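Local structure of endo-1,3-beta-glucanase, family GH16 (Zobellia galactanivorans, 5FUI) at residues N22-E27 / S43-P48; G56-E61 / V105-G110; E61-S66 / I125-I130; A67-R72 / V89-G94; G85-P90 / V101-N106. The protein binds the beta-1,3-glucan laminarin through its C-terminal family 6 carbohydrate-binding module, the part described here, and as a GH16 endo-glucanase probably hydrolyses it. All blocks are in the same frame, centred on the assembly; numbering follows the deposited sequence. Where two conformers were deposited one is given.

Interaction 1. Residues N22-E27 / S43-P48; sequences NDVQKE and SWMSYP. With APY (2-aminomethyl-pyridine), chain C.
The indole of Trp44 is covered on both faces: CB of Asn22 lies over one, and the bound 2-aminomethyl-pyridine, with C4 above the ring centre, over the opposite one. CB of Asn22 stands 3.4 Å from the centroid of the five-membered ring of Trp44, a CH-pi contact offset toward the rim, and the backbone N of Ser46 meets the indole edge in plane. Asn22, at the end of the outermost strand 20-22, and Trp44, at the start of strand 44-52, form an antiparallel hydrogen-bonded pair in the five-stranded sheet of this beta-sandwich module. Asn22 N gives the straighter bond, 2.9 Å to Trp44 O; Trp44 N returns one to Asn22 O, on a lone pair of that carbonyl. The ring of Tyr117 also meets Trp44, and Asp76 hydrogen-bonds the ligand. An alanine in place of Trp44 would probably leave the pyridine without the flat surface it lies on and open a gap beside CB of Asn22. Further along, CG1 of Val24 packs against SD of Met45 at 3.9 Å and against CB of Ser43. Ser43 carries OG anti to its carbonyl carbon (chi1 -62°), and this hydroxyl donates to Asp23 O at 2.7 Å, from above the carbonyl plane.

Interaction 2. Residues G56-E61 / V105-G110; sequences GNYLIE and VNVSAG
Gly56 exchanges two backbone hydrogen bonds with Val107, its N reaching Val107 O at 3.0 Å and its O accepting from Val107 N at 2.9 Å. With phi at 155°, a side chain here would collide with the preceding carbonyl O. The same Gly56 O is approached by CA of Asn106 in a CA-H...O contact. Asn57 comes next, in a non-hydrogen-bonded pair with Asn106; their CA atoms are 4.2 Å apart, and both side chains lie on the sheet face turned from the core. CA of Asn57 makes its own CA-H...O contact with Val105 O. The pairing joins strands 56-66 and 97-107, the latter an outermost strand of the four-stranded antiparallel sheet in the beta-sandwich of this module. Tyr58 and Val105 form the next hydrogen-bonded pair: Tyr58 N donates to Val105 O at 2.8 Å, and Tyr58 O accepts from Val105 N. On the inner face the Tyr58 side chain stands nearly perpendicular to that of Val107, CE1 of Tyr58 lying 4.0 Å from CB of Val107, while the hydroxyl is hydrogen-bonded to Ser54 O and Phe52 meets the ring edge-to-face. Two residues on, Ile60 turns inward again and sets CD1 against CG1 of Val105 in one of the two conformers of that valine.

Interaction 3. Residues E61-S66 / I125-I130; sequences EYRVAS and INWIRI. With MG (magnesium ion), chain E.
CB of Arg63 sits like a knob over the six-membered ring of Trp127, 3.4 Å from the centroid and only 12° off the normal. The two belong to neighbouring antiparallel strands, 56-66 and 124-131, of the four-stranded sheet in this beta-sandwich. Arg63 bends at chi2 (68°), which brings CD over CZ2 of Trp127, and its guanidinium plane runs within 7° of the indole plane; its NH2 is salt-bridged to Glu31. Beside it CH2 of Trp127 lies over one face of the Arg129 guanidinium, and CB of Glu61 lies at the indole edge, beside CZ3 of Trp127. An alanine in place of Trp127 would probably open a gap between the two arginines and leave the aliphatic part of Arg63 without its flat support. The side chains of Glu61 and Arg129 run alongside each other in the same direction. Arg129 grips the carboxylate of Glu61 side-on, NE to OE1 and NH2 to OE2, both 2.9 Å, each oxygen met from above the carboxylate plane. On the inner face two isoleucines meet the CD2 side of the Tyr62 ring: CD1 of Ile125 at its edge, and CG1 of Ile128 3.8 Å from CD2 of Tyr62. Asn126 N donates to Arg63 O. Asn126 binds the magnesium ion, whose coordination is completed by Glu14, Glu16, Glu34 and a water, through O and OD1, each 2.4 Å from the metal.

Interaction 4. Residues A67-R72 / V89-G94; sequences AVDGGR and VPNTGG
Asn91 presses its side chain against the backbone of Ala67 and Val68, and this is the close part of the contact: CB of Asn91 lies 3.2 Å from Val68 O, and OD1 is 3.4 Å from the carbonyl carbon of Ala67. With CG anti to the backbone N (chi1 -175°), the amide extends toward the facing loop. Asn91 ND2 donates to Asp69 OD1 at 3.1 Å, lying well above the carboxylate plane, while the acceptor sits in the amide plane. At the other end OD1 accepts from Gly93 N, an Asx turn that fixes the amide's rotation, so that one side chain both shapes its own loop and reaches across to the next. A second close point is the bond from Val89 N to Gly71 O, 2.9 Å long; a side chain at Gly71 would be tight against CB of Val89. Between these two points the loops stand apart and water fills in. One water joins Val68 O, Gly71 N and Val89 O, and a second links Gly70 N to the same Val89 O. Beside the Asn91 side chain a third bridges Ala67 O and Asn91 ND2. Both segments are loops of the beta-sandwich: 67-72 leads from strand 56-66 into strand 72-77, while the loop 89-94 connects strand 82-88 to strand 97-107. Beneath them Val89 packs on Val64 and Trp123, and Thr92 OG1 is hydrogen-bonded to Ser66 O.

Interaction 5. Residues G85-P90 / V101-N106; sequences GELSVP and VSQTVN
Leu87 lies nearly perpendicular to Gln103, the leucine methyls laid against the glutamine chain. CD2 of Leu87 touches NE2 of Gln103 at 3.6 Å, and CD1 of the same leucine reaches past CB of Gln103 to Ser102 O, 3.5 Å away. Gln103 has CG between its backbone N and carbonyl carbon (chi1 65°) and runs extended beyond it, which carries the amide across to the backbone of Gly85; a side chain on that glycine would come tight against NE2. OE1 of Gln103 is hydrogen-bonded to Tyr62 and Ser75, and a water accepts from NE2 of Gln103 at 3.0 Å and donates to Glu86 O. No direct hydrogen bond joins the segments: strands 82-88 and 97-107 are outermost strands of the two different sheets of the beta-sandwich, and here they close one side of it; the axes of 85-88 and 101-106 come within 7.6 Å and run in nearly opposite directions. Val101 sets one methyl against each of two partners. Its CG2 meets CD1 of Leu87 at 4.3 Å, a looser touch. Pro90 and Val101 pass alongside with opposed directions, and CG1 of Val101 packs against the proline ring, 3.6 Å from CD of Pro90.

In the fold
Interactions 2 and 3 share Glu61 and use successive parts of strand 56-66, which lies between strands 97-107 and 124-131; Ile60 CG2 touches Ile128 CG2 at 3.5 Å. Interaction 5 shares Val105 and Asn106 with interaction 2 and meets interaction 3 where Tyr62 CE1 lies 3.7 Å from Leu87 CG. Interaction 4 shares Val89 and Pro90 with interaction 5, and Arg72 NE is salt-bridged to Glu86 OE1. Interaction 1, whose strand 44-52 is in the facing sheet, packs Met45 CE on Ile125 CG2 at 3.7 Å. It supplies Trp44 to one 2-aminomethyl-pyridine pocket; the side chain of Ser43 is about 7 Å from another bound 2-aminomethyl-pyridine. Interaction 3 supplies Asn126 to the magnesium site.

Interaction 1. Residues N22-E27 / S43-P48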
# COMPACT_ATOMS: atom_id res chain seq x y z
N ASN A 22 8.17 6.08 -7.91
CA ASN A 22 9.58 6.40 -7.85
C ASN A 22 10.30 5.20 -7.32
O ASN A 22 9.95 4.72 -6.28
CB ASN A 22 9.82 7.57 -6.86
CG ASN A 22 11.30 7.84 -6.60
OD1 ASN A 22 11.74 7.88 -5.45
ND2 ASN A 22 12.02 8.07 -7.65
N ASP A 23 11.33 4.76 -8.04
CA ASP A 23 12.29 3.79 -7.51
C ASP A 23 11.67 2.50 -6.99
O ASP A 23 12.02 2.00 -5.92
CB ASP A 23 13.23 4.45 -6.46
CG ASP A 23 14.47 3.66 -6.18
OD1 ASP A 23 14.86 2.79 -7.03
OD2 ASP A 23 15.02 3.81 -5.05
N VAL A 24 10.79 1.92 -7.81
CA VAL A 24 10.29 0.57 -7.53
C VAL A 24 10.30 -0.26 -8.79
O VAL A 24 10.48 0.30 -9.90
CB VAL A 24 8.84 0.61 -6.97
CG1 VAL A 24 8.75 1.42 -5.65
CG2 VAL A 24 7.82 1.09 -8.01
N GLN A 25 10.12 -1.58 -8.66
CA GLN A 25 10.01 -2.36 -9.88
C GLN A 25 8.93 -3.40 -9.70
O GLN A 25 8.66 -3.88 -8.62
CB GLN A 25 11.31 -3.12 -10.16
CG GLN A 25 12.44 -2.15 -10.56
CD GLN A 25 13.74 -2.82 -10.78
OE1 GLN A 25 13.80 -3.89 -11.36
NE2 GLN A 25 14.78 -2.22 -10.27
N LYS A 26 8.31 -3.79 -10.79
CA LYS A 26 7.31 -4.89 -10.80
C LYS A 26 7.99 -6.26 -10.99
O LYS A 26 9.06 -6.37 -11.66
CB LYS A 26 6.33 -4.71 -11.98
CG LYS A 26 5.48 -3.44 -11.98
CD LYS A 26 4.55 -3.46 -13.18
CE LYS A 26 3.70 -2.22 -13.30
NZ LYS A 26 4.36 -1.10 -12.61
N GLU A 27 7.37 -7.30 -10.43
CA GLU A 27 7.93 -8.65 -10.57
C GLU A 27 6.77 -9.64 -10.44
O GLU A 27 5.73 -9.31 -9.88
CB GLU A 27 9.02 -8.95 -9.54
CG GLU A 27 8.48 -8.89 -8.11
CD GLU A 27 9.50 -9.27 -7.08
OE1 GLU A 27 10.44 -10.05 -7.39
OE2 GLU A 27 9.38 -8.84 -5.90
N SER A 43 11.28 5.46 -2.03
CA SER A 43 10.37 4.96 -3.09
C SER A 43 8.91 5.29 -2.73
O SER A 43 8.57 5.45 -1.57
CB SER A 43 10.49 3.45 -3.14
OG SER A 43 11.82 3.05 -3.47
N TRP A 44 8.07 5.41 -3.76
CA TRP A 44 6.67 5.60 -3.56
C TRP A 44 5.85 5.20 -4.74
O TRP A 44 6.40 4.99 -5.86
CB TRP A 44 6.32 7.06 -3.14
CG TRP A 44 6.88 8.12 -4.12
CD1 TRP A 44 8.09 8.79 -4.06
CD2 TRP A 44 6.26 8.53 -5.39
NE1 TRP A 44 8.25 9.62 -5.16
CE2 TRP A 44 7.17 9.45 -6.03
CE3 TRP A 44 5.07 8.13 -6.09
CZ2 TRP A 44 6.90 10.00 -7.25
CZ3 TRP A 44 4.80 8.77 -7.33
CH2 TRP A 44 5.70 9.68 -7.87
N MET A 45 4.54 5.11 -4.53
CA MET A 45 3.61 4.78 -5.62
C MET A 45 2.38 5.61 -5.43
O MET A 45 1.95 5.82 -4.28
CB MET A 45 3.24 3.31 -5.59
CG MET A 45 4.38 2.33 -5.77
SD MET A 45 5.20 1.89 -4.14
CE MET A 45 4.05 0.72 -3.53
N SER A 46 1.73 6.01 -6.51
CA SER A 46 0.54 6.85 -6.41
C SER A 46 -0.59 6.25 -7.29
O SER A 46 -0.35 5.94 -8.45
CB SER A 46 0.90 8.27 -6.89
OG SER A 46 -0.14 9.19 -6.92
N TYR A 47 -1.80 6.20 -6.74
CA TYR A 47 -2.99 5.57 -7.39
C TYR A 47 -4.11 6.62 -7.48
O TYR A 47 -4.70 7.01 -6.48
CB TYR A 47 -3.45 4.41 -6.49
CG TYR A 47 -2.36 3.40 -6.20
CD1 TYR A 47 -1.47 3.57 -5.11
CD2 TYR A 47 -2.17 2.27 -7.07
CE1 TYR A 47 -0.46 2.62 -4.85
CE2 TYR A 47 -1.15 1.33 -6.80
CZ TYR A 47 -0.26 1.55 -5.72
OH TYR A 47 0.75 0.71 -5.42
N PRO A 48 -4.39 7.15 -8.68
CA PRO A 48 -5.45 8.17 -8.80
C PRO A 48 -6.87 7.54 -8.75
O PRO A 48 -7.10 6.35 -9.02
CB PRO A 48 -5.18 8.78 -10.17
CG PRO A 48 -4.74 7.59 -10.96
CD PRO A 48 -3.72 6.95 -9.98
N APY C . 1.87 10.71 -1.72
CM APY C . 2.70 9.60 -2.15
C2 APY C . 3.39 10.48 -3.18
C3 APY C . 4.61 11.03 -2.86
C4 APY C . 5.26 11.92 -3.75
C5 APY C . 4.59 12.31 -4.92
C6 APY C . 3.35 11.76 -5.23
N1 APY C . 2.76 10.90 -4.33

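Interaction 2. Residues G56-E61 / V105-G110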
# COMPACT_ATOMS: atom_id res chain seq x y z
N GLY A 56 -16.54 8.12 7.00
CA GLY A 56 -16.58 7.23 8.12
C GLY A 56 -15.28 6.42 8.18
O GLY A 56 -14.26 6.78 7.52
N ASN A 57 -15.31 5.39 8.98
CA ASN A 57 -14.13 4.58 9.21
C ASN A 57 -14.00 3.48 8.19
O ASN A 57 -14.96 2.80 7.87
CB ASN A 57 -14.04 4.10 10.65
CG ASN A 57 -13.93 5.29 11.60
OD1 ASN A 57 -13.10 6.22 11.45
ND2 ASN A 57 -14.83 5.30 12.55
N TYR A 58 -12.82 3.35 7.64
CA TYR A 58 -12.52 2.30 6.68
C TYR A 58 -11.40 1.39 7.21
O TYR A 58 -10.45 1.88 7.91
CB TYR A 58 -11.97 2.90 5.39
CG TYR A 58 -13.01 3.60 4.57
CD1 TYR A 58 -13.44 4.88 4.89
CD2 TYR A 58 -13.62 2.95 3.49
CE1 TYR A 58 -14.39 5.54 4.16
CE2 TYR A 58 -14.60 3.56 2.70
CZ TYR A 58 -15.00 4.88 3.05
OH TYR A 58 -16.00 5.47 2.28
N LEU A 59 -11.50 0.12 6.82
CA LEU A 59 -10.34 -0.80 7.02
C LEU A 59 -9.56 -0.78 5.72
O LEU A 59 -10.13 -1.04 4.62
CB LEU A 59 -10.86 -2.25 7.33
CG LEU A 59 -9.72 -3.25 7.56
CD1 LEU A 59 -9.01 -2.92 8.88
CD2 LEU A 59 -10.40 -4.68 7.58
N ILE A 60 -8.25 -0.51 5.83
CA ILE A 60 -7.40 -0.58 4.64
C ILE A 60 -6.33 -1.66 4.94
O ILE A 60 -5.57 -1.59 5.90
CB ILE A 60 -6.72 0.74 4.26
CG1 ILE A 60 -7.79 1.92 4.22
CG2 ILE A 60 -6.02 0.52 2.91
CD1 ILE A 60 -7.16 3.23 3.71
N GLU A 61 -6.38 -2.69 4.08
CA GLU A 61 -5.49 -3.88 4.19
C GLU A 61 -4.42 -3.81 3.15
O GLU A 61 -4.69 -3.34 2.03
CB GLU A 61 -6.27 -5.18 3.93
CG GLU A 61 -7.26 -5.57 5.06
CD GLU A 61 -8.12 -6.67 4.53
OE1 GLU A 61 -9.07 -6.36 3.78
OE2 GLU A 61 -7.84 -7.89 4.83
N VAL A 105 -8.96 3.83 9.51
CA VAL A 105 -8.81 5.27 9.48
C VAL A 105 -10.12 5.93 9.00
O VAL A 105 -10.93 5.35 8.33
CB VAL A 105 -7.51 5.59 8.71
CG1 VAL A 105 -7.50 5.03 7.27
CG2 VAL A 105 -7.08 7.04 8.81
N ASN A 106 -10.31 7.20 9.34
CA ASN A 106 -11.51 7.92 9.03
C ASN A 106 -11.29 8.83 7.85
O ASN A 106 -10.35 9.58 7.84
CB ASN A 106 -11.88 8.73 10.27
CG ASN A 106 -13.24 9.35 10.19
OD1 ASN A 106 -14.17 8.88 10.83
ND2 ASN A 106 -13.36 10.46 9.46
N VAL A 107 -12.15 8.71 6.84
CA VAL A 107 -12.01 9.45 5.60
C VAL A 107 -13.35 10.07 5.29
O VAL A 107 -14.36 9.39 5.40
CB VAL A 107 -11.61 8.47 4.45
CG1 VAL A 107 -11.41 9.25 3.18
CG2 VAL A 107 -10.28 7.81 4.84
N SER A 108 -13.39 11.36 4.89
CA SER A 108 -14.68 11.91 4.42
C SER A 108 -14.91 11.52 2.95
O SER A 108 -13.94 11.36 2.11
CB SER A 108 -14.77 13.43 4.60
OG SER A 108 -13.76 14.02 3.85
N ALA A 109 -16.18 11.33 2.60
CA ALA A 109 -16.48 10.88 1.24
C ALA A 109 -15.85 11.71 0.11
O ALA A 109 -15.88 12.97 0.10
CB ALA A 109 -18.03 10.77 1.04
N GLY A 110 -15.25 11.02 -0.85
CA GLY A 110 -14.69 11.76 -1.96
C GLY A 110 -13.90 10.81 -2.83
O GLY A 110 -13.81 9.60 -2.53

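Interaction 3. Residues E61-S66 / I125-I130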
# COMPACT_ATOMS: atom_id res chain seq x y z
N GLU A 61 -6.38 -2.69 4.08
CA GLU A 61 -5.49 -3.88 4.19
C GLU A 61 -4.42 -3.81 3.15
O GLU A 61 -4.69 -3.34 2.03
CB GLU A 61 -6.27 -5.18 3.93
CG GLU A 61 -7.26 -5.57 5.06
CD GLU A 61 -8.12 -6.67 4.53
OE1 GLU A 61 -9.07 -6.36 3.78
OE2 GLU A 61 -7.84 -7.89 4.83
N TYR A 62 -3.23 -4.29 3.50
CA TYR A 62 -2.07 -4.27 2.63
C TYR A 62 -1.45 -5.65 2.62
O TYR A 62 -1.08 -6.18 3.69
CB TYR A 62 -0.98 -3.23 3.10
CG TYR A 62 -1.54 -1.83 3.22
CD1 TYR A 62 -2.17 -1.38 4.35
CD2 TYR A 62 -1.45 -0.95 2.11
CE1 TYR A 62 -2.67 -0.07 4.41
CE2 TYR A 62 -1.96 0.36 2.15
CZ TYR A 62 -2.57 0.76 3.28
OH TYR A 62 -3.03 2.05 3.35
N ARG A 63 -1.37 -6.25 1.43
CA ARG A 63 -0.80 -7.60 1.26
C ARG A 63 0.65 -7.45 0.97
O ARG A 63 1.07 -6.98 -0.09
CB ARG A 63 -1.56 -8.35 0.18
CG ARG A 63 -1.19 -9.85 -0.03
CD ARG A 63 -1.65 -10.60 1.24
NE ARG A 63 -1.49 -12.05 1.04
CZ ARG A 63 -1.70 -12.94 2.01
NH1 ARG A 63 -2.09 -12.55 3.25
NH2 ARG A 63 -1.50 -14.26 1.77
N VAL A 64 1.46 -7.77 1.99
CA VAL A 64 2.92 -7.38 2.03
C VAL A 64 3.82 -8.58 2.34
O VAL A 64 3.36 -9.58 2.90
CB VAL A 64 3.19 -6.24 3.06
CG1 VAL A 64 2.48 -4.95 2.58
CG2 VAL A 64 2.76 -6.62 4.48
N ALA A 65 5.11 -8.47 2.01
CA ALA A 65 6.10 -9.47 2.39
C ALA A 65 7.41 -8.80 2.67
O ALA A 65 7.72 -7.72 2.09
CB ALA A 65 6.29 -10.40 1.17
N SER A 66 8.27 -9.51 3.47
CA SER A 66 9.64 -8.98 3.62
C SER A 66 10.48 -10.11 4.18
O SER A 66 10.04 -10.84 5.07
CB SER A 66 9.72 -7.79 4.58
OG SER A 66 11.10 -7.39 4.64
N ILE A 125 4.84 -5.36 -1.95
CA ILE A 125 3.39 -5.29 -1.77
C ILE A 125 2.66 -5.80 -3.03
O ILE A 125 3.03 -5.46 -4.15
CB ILE A 125 2.97 -3.84 -1.39
CG1 ILE A 125 1.46 -3.79 -1.26
CG2 ILE A 125 3.51 -2.80 -2.46
CD1 ILE A 125 0.97 -2.54 -0.52
N ASN A 126 1.63 -6.59 -2.78
CA ASN A 126 0.86 -7.25 -3.82
C ASN A 126 -0.42 -6.42 -4.17
O ASN A 126 -0.69 -6.12 -5.36
CB ASN A 126 0.48 -8.69 -3.37
CG ASN A 126 -0.33 -9.47 -4.40
OD1 ASN A 126 -0.47 -9.08 -5.53
ND2 ASN A 126 -0.85 -10.64 -3.97
N TRP A 127 -1.16 -6.01 -3.12
CA TRP A 127 -2.39 -5.26 -3.34
C TRP A 127 -2.75 -4.54 -2.04
O TRP A 127 -2.17 -4.75 -0.99
CB TRP A 127 -3.59 -6.18 -3.81
CG TRP A 127 -3.81 -7.45 -3.07
CD1 TRP A 127 -3.56 -8.75 -3.55
CD2 TRP A 127 -4.35 -7.60 -1.72
NE1 TRP A 127 -3.92 -9.69 -2.56
CE2 TRP A 127 -4.41 -9.06 -1.46
CE3 TRP A 127 -4.82 -6.70 -0.71
CZ2 TRP A 127 -4.94 -9.58 -0.30
CZ3 TRP A 127 -5.29 -7.28 0.49
CH2 TRP A 127 -5.33 -8.66 0.70
N ILE A 128 -3.73 -3.65 -2.22
CA ILE A 128 -4.37 -2.87 -1.19
C ILE A 128 -5.89 -3.20 -1.24
O ILE A 128 -6.45 -3.33 -2.35
CB ILE A 128 -4.17 -1.34 -1.39
CG1 ILE A 128 -2.68 -0.98 -1.52
CG2 ILE A 128 -4.84 -0.57 -0.24
CD1 ILE A 128 -2.28 -0.61 -2.94
N ARG A 129 -6.55 -3.35 -0.09
CA ARG A 129 -8.02 -3.59 -0.08
C ARG A 129 -8.63 -2.65 0.91
O ARG A 129 -8.27 -2.62 2.07
CB ARG A 129 -8.26 -5.09 0.23
CG ARG A 129 -9.72 -5.51 0.22
CD ARG A 129 -9.88 -7.04 0.08
NE ARG A 129 -9.30 -7.72 1.20
CZ ARG A 129 -8.76 -8.97 1.20
NH1 ARG A 129 -8.79 -9.70 0.05
NH2 ARG A 129 -8.22 -9.42 2.39
N ILE A 130 -9.68 -1.97 0.43
CA ILE A 130 -10.38 -0.97 1.22
C ILE A 130 -11.81 -1.46 1.52
O ILE A 130 -12.51 -1.80 0.54
CB ILE A 130 -10.40 0.41 0.52
CG1 ILE A 130 -8.94 0.90 0.33
CG2 ILE A 130 -11.25 1.42 1.34
CD1 ILE A 130 -8.77 2.09 -0.67
MG MG E . -0.57 -7.51 -7.29
O HOH W 1 -10.17 -3.95 3.73
O HOH W 2 -1.62 -8.89 -8.87

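Interaction 4. Residues A67-R72 / V89-G94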
# COMPACT_ATOMS: atom_id res chain seq x y z
N ALA A 67 11.71 -10.20 3.65
CA ALA A 67 12.70 -11.10 4.28
C ALA A 67 13.52 -10.44 5.38
O ALA A 67 14.42 -11.15 5.97
CB ALA A 67 13.59 -11.72 3.21
N VAL A 68 13.25 -9.16 5.70
CA VAL A 68 14.08 -8.41 6.62
C VAL A 68 13.17 -7.72 7.63
O VAL A 68 11.94 -7.77 7.55
CB VAL A 68 15.05 -7.42 5.92
CG1 VAL A 68 15.99 -8.22 5.01
CG2 VAL A 68 14.27 -6.32 5.20
N ASP A 69 13.80 -7.06 8.60
CA ASP A 69 13.07 -6.26 9.58
C ASP A 69 13.02 -4.80 9.13
O ASP A 69 13.95 -4.28 8.47
CB ASP A 69 13.82 -6.30 10.92
CG ASP A 69 13.95 -7.69 11.47
OD1 ASP A 69 12.99 -8.46 11.39
OD2 ASP A 69 15.01 -8.00 12.03
N GLY A 70 11.99 -4.12 9.59
CA GLY A 70 11.96 -2.64 9.52
C GLY A 70 11.33 -1.96 8.32
O GLY A 70 11.31 -0.71 8.25
N GLY A 71 10.82 -2.72 7.35
CA GLY A 71 10.08 -2.07 6.23
C GLY A 71 8.95 -1.22 6.80
O GLY A 71 8.26 -1.65 7.76
N ARG A 72 8.71 -0.06 6.24
CA ARG A 72 7.72 0.84 6.85
C ARG A 72 7.27 1.77 5.77
O ARG A 72 8.09 2.24 4.95
CB ARG A 72 8.38 1.65 8.01
CG ARG A 72 7.32 2.39 8.80
CD ARG A 72 8.09 3.25 9.86
NE ARG A 72 7.07 3.89 10.69
CZ ARG A 72 6.66 3.45 11.86
NH1 ARG A 72 7.23 2.40 12.42
NH2 ARG A 72 5.71 4.11 12.48
N VAL A 89 5.93 -3.42 8.11
CA VAL A 89 5.82 -4.69 7.38
C VAL A 89 6.58 -5.73 8.25
O VAL A 89 7.79 -5.60 8.51
CB VAL A 89 6.51 -4.60 5.98
CG1 VAL A 89 6.43 -5.94 5.31
CG2 VAL A 89 5.79 -3.53 5.12
N PRO A 90 5.87 -6.83 8.68
CA PRO A 90 6.54 -7.87 9.42
C PRO A 90 7.64 -8.50 8.60
O PRO A 90 7.57 -8.56 7.37
CB PRO A 90 5.41 -8.92 9.68
CG PRO A 90 4.15 -8.00 9.67
CD PRO A 90 4.41 -7.06 8.53
N ASN A 91 8.62 -9.04 9.31
CA ASN A 91 9.60 -9.94 8.67
C ASN A 91 8.92 -11.32 8.49
O ASN A 91 8.71 -12.10 9.46
CB ASN A 91 10.84 -10.06 9.49
CG ASN A 91 11.89 -10.89 8.79
OD1 ASN A 91 11.60 -11.70 7.92
ND2 ASN A 91 13.20 -10.68 9.19
N THR A 92 8.37 -11.55 7.32
CA THR A 92 7.62 -12.78 7.04
C THR A 92 8.57 -13.88 6.59
O THR A 92 8.12 -15.00 6.32
CB THR A 92 6.62 -12.54 5.88
OG1 THR A 92 7.37 -12.18 4.70
CG2 THR A 92 5.61 -11.39 6.25
N GLY A 93 9.91 -13.54 6.62
CA GLY A 93 10.95 -14.55 6.30
C GLY A 93 11.12 -14.90 4.85
O GLY A 93 11.82 -15.88 4.55
N GLY A 94 10.53 -14.17 3.91
CA GLY A 94 10.81 -14.48 2.51
C GLY A 94 10.16 -13.39 1.69
O GLY A 94 9.17 -12.73 2.13
O HOH W 3 16.01 -11.62 8.14
O HOH W 4 10.13 -5.45 6.92
O HOH W 5 9.53 -5.20 10.62

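Interaction 5. Residues G85-P90 / V101-N106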
# COMPACT_ATOMS: atom_id res chain seq x y z
N GLY A 85 -1.80 7.36 7.90
CA GLY A 85 -1.02 6.69 8.94
C GLY A 85 0.08 5.85 8.32
O GLY A 85 0.40 5.98 7.14
N GLU A 86 0.76 5.11 9.20
CA GLU A 86 1.92 4.37 8.81
C GLU A 86 1.75 2.90 9.13
O GLU A 86 1.05 2.48 10.06
CB GLU A 86 3.15 4.88 9.49
CG GLU A 86 3.43 6.34 9.20
CD GLU A 86 4.61 6.97 9.91
OE1 GLU A 86 5.44 6.25 10.46
OE2 GLU A 86 4.64 8.20 9.81
N LEU A 87 2.40 2.05 8.32
CA LEU A 87 2.30 0.59 8.45
C LEU A 87 3.73 0.06 8.58
O LEU A 87 4.61 0.47 7.82
CB LEU A 87 1.71 -0.03 7.08
CG LEU A 87 0.22 0.19 6.73
CD1 LEU A 87 -0.68 -0.33 7.87
CD2 LEU A 87 -0.03 1.67 6.39
N SER A 88 3.94 -0.83 9.53
CA SER A 88 5.16 -1.63 9.59
C SER A 88 4.94 -2.96 8.88
O SER A 88 3.89 -3.64 9.06
CB SER A 88 5.44 -1.95 11.07
OG SER A 88 5.77 -0.73 11.70
N VAL A 89 5.93 -3.42 8.11
CA VAL A 89 5.82 -4.69 7.38
C VAL A 89 6.58 -5.73 8.25
O VAL A 89 7.79 -5.60 8.51
CB VAL A 89 6.51 -4.60 5.98
CG1 VAL A 89 6.43 -5.94 5.31
CG2 VAL A 89 5.79 -3.53 5.12
N PRO A 90 5.87 -6.83 8.68
CA PRO A 90 6.54 -7.87 9.42
C PRO A 90 7.64 -8.50 8.60
O PRO A 90 7.57 -8.56 7.37
CB PRO A 90 5.41 -8.92 9.68
CG PRO A 90 4.15 -8.00 9.67
CD PRO A 90 4.41 -7.06 8.53
N VAL A 101 -1.43 -6.78 6.58
CA VAL A 101 -1.50 -5.82 7.70
C VAL A 101 -2.59 -4.80 7.36
O VAL A 101 -3.07 -4.70 6.22
CB VAL A 101 -0.12 -5.13 7.96
CG1 VAL A 101 0.92 -6.21 8.41
CG2 VAL A 101 0.33 -4.32 6.70
N SER A 102 -2.94 -4.00 8.35
CA SER A 102 -4.05 -3.05 8.12
C SER A 102 -3.93 -1.79 8.96
O SER A 102 -3.20 -1.73 9.93
CB SER A 102 -5.40 -3.70 8.34
OG SER A 102 -5.58 -3.98 9.77
N GLN A 103 -4.73 -0.81 8.58
CA GLN A 103 -5.00 0.35 9.41
C GLN A 103 -6.49 0.64 9.33
O GLN A 103 -7.12 0.30 8.35
CB GLN A 103 -4.17 1.54 8.91
CG GLN A 103 -4.58 2.01 7.51
CD GLN A 103 -3.66 3.02 6.86
OE1 GLN A 103 -3.77 3.21 5.66
NE2 GLN A 103 -2.81 3.70 7.59
N THR A 104 -7.02 1.23 10.40
CA THR A 104 -8.43 1.67 10.43
C THR A 104 -8.44 3.16 10.55
O THR A 104 -7.90 3.71 11.56
CB THR A 104 -9.20 0.99 11.58
OG1 THR A 104 -9.20 -0.43 11.41
CG2 THR A 104 -10.65 1.40 11.61
N VAL A 105 -8.96 3.83 9.51
CA VAL A 105 -8.81 5.27 9.48
C VAL A 105 -10.12 5.93 9.00
O VAL A 105 -10.93 5.35 8.33
CB VAL A 105 -7.51 5.59 8.71
CG1 VAL A 105 -7.50 5.03 7.27
CG2 VAL A 105 -7.08 7.04 8.81
N ASN A 106 -10.31 7.20 9.34
CA ASN A 106 -11.51 7.92 9.03
C ASN A 106 -11.29 8.83 7.85
O ASN A 106 -10.35 9.58 7.84
CB ASN A 106 -11.88 8.73 10.27
CG ASN A 106 -13.24 9.35 10.19
OD1 ASN A 106 -14.17 8.88 10.83
ND2 ASN A 106 -13.36 10.46 9.46
O HOH W 6 -1.69 3.13 10.34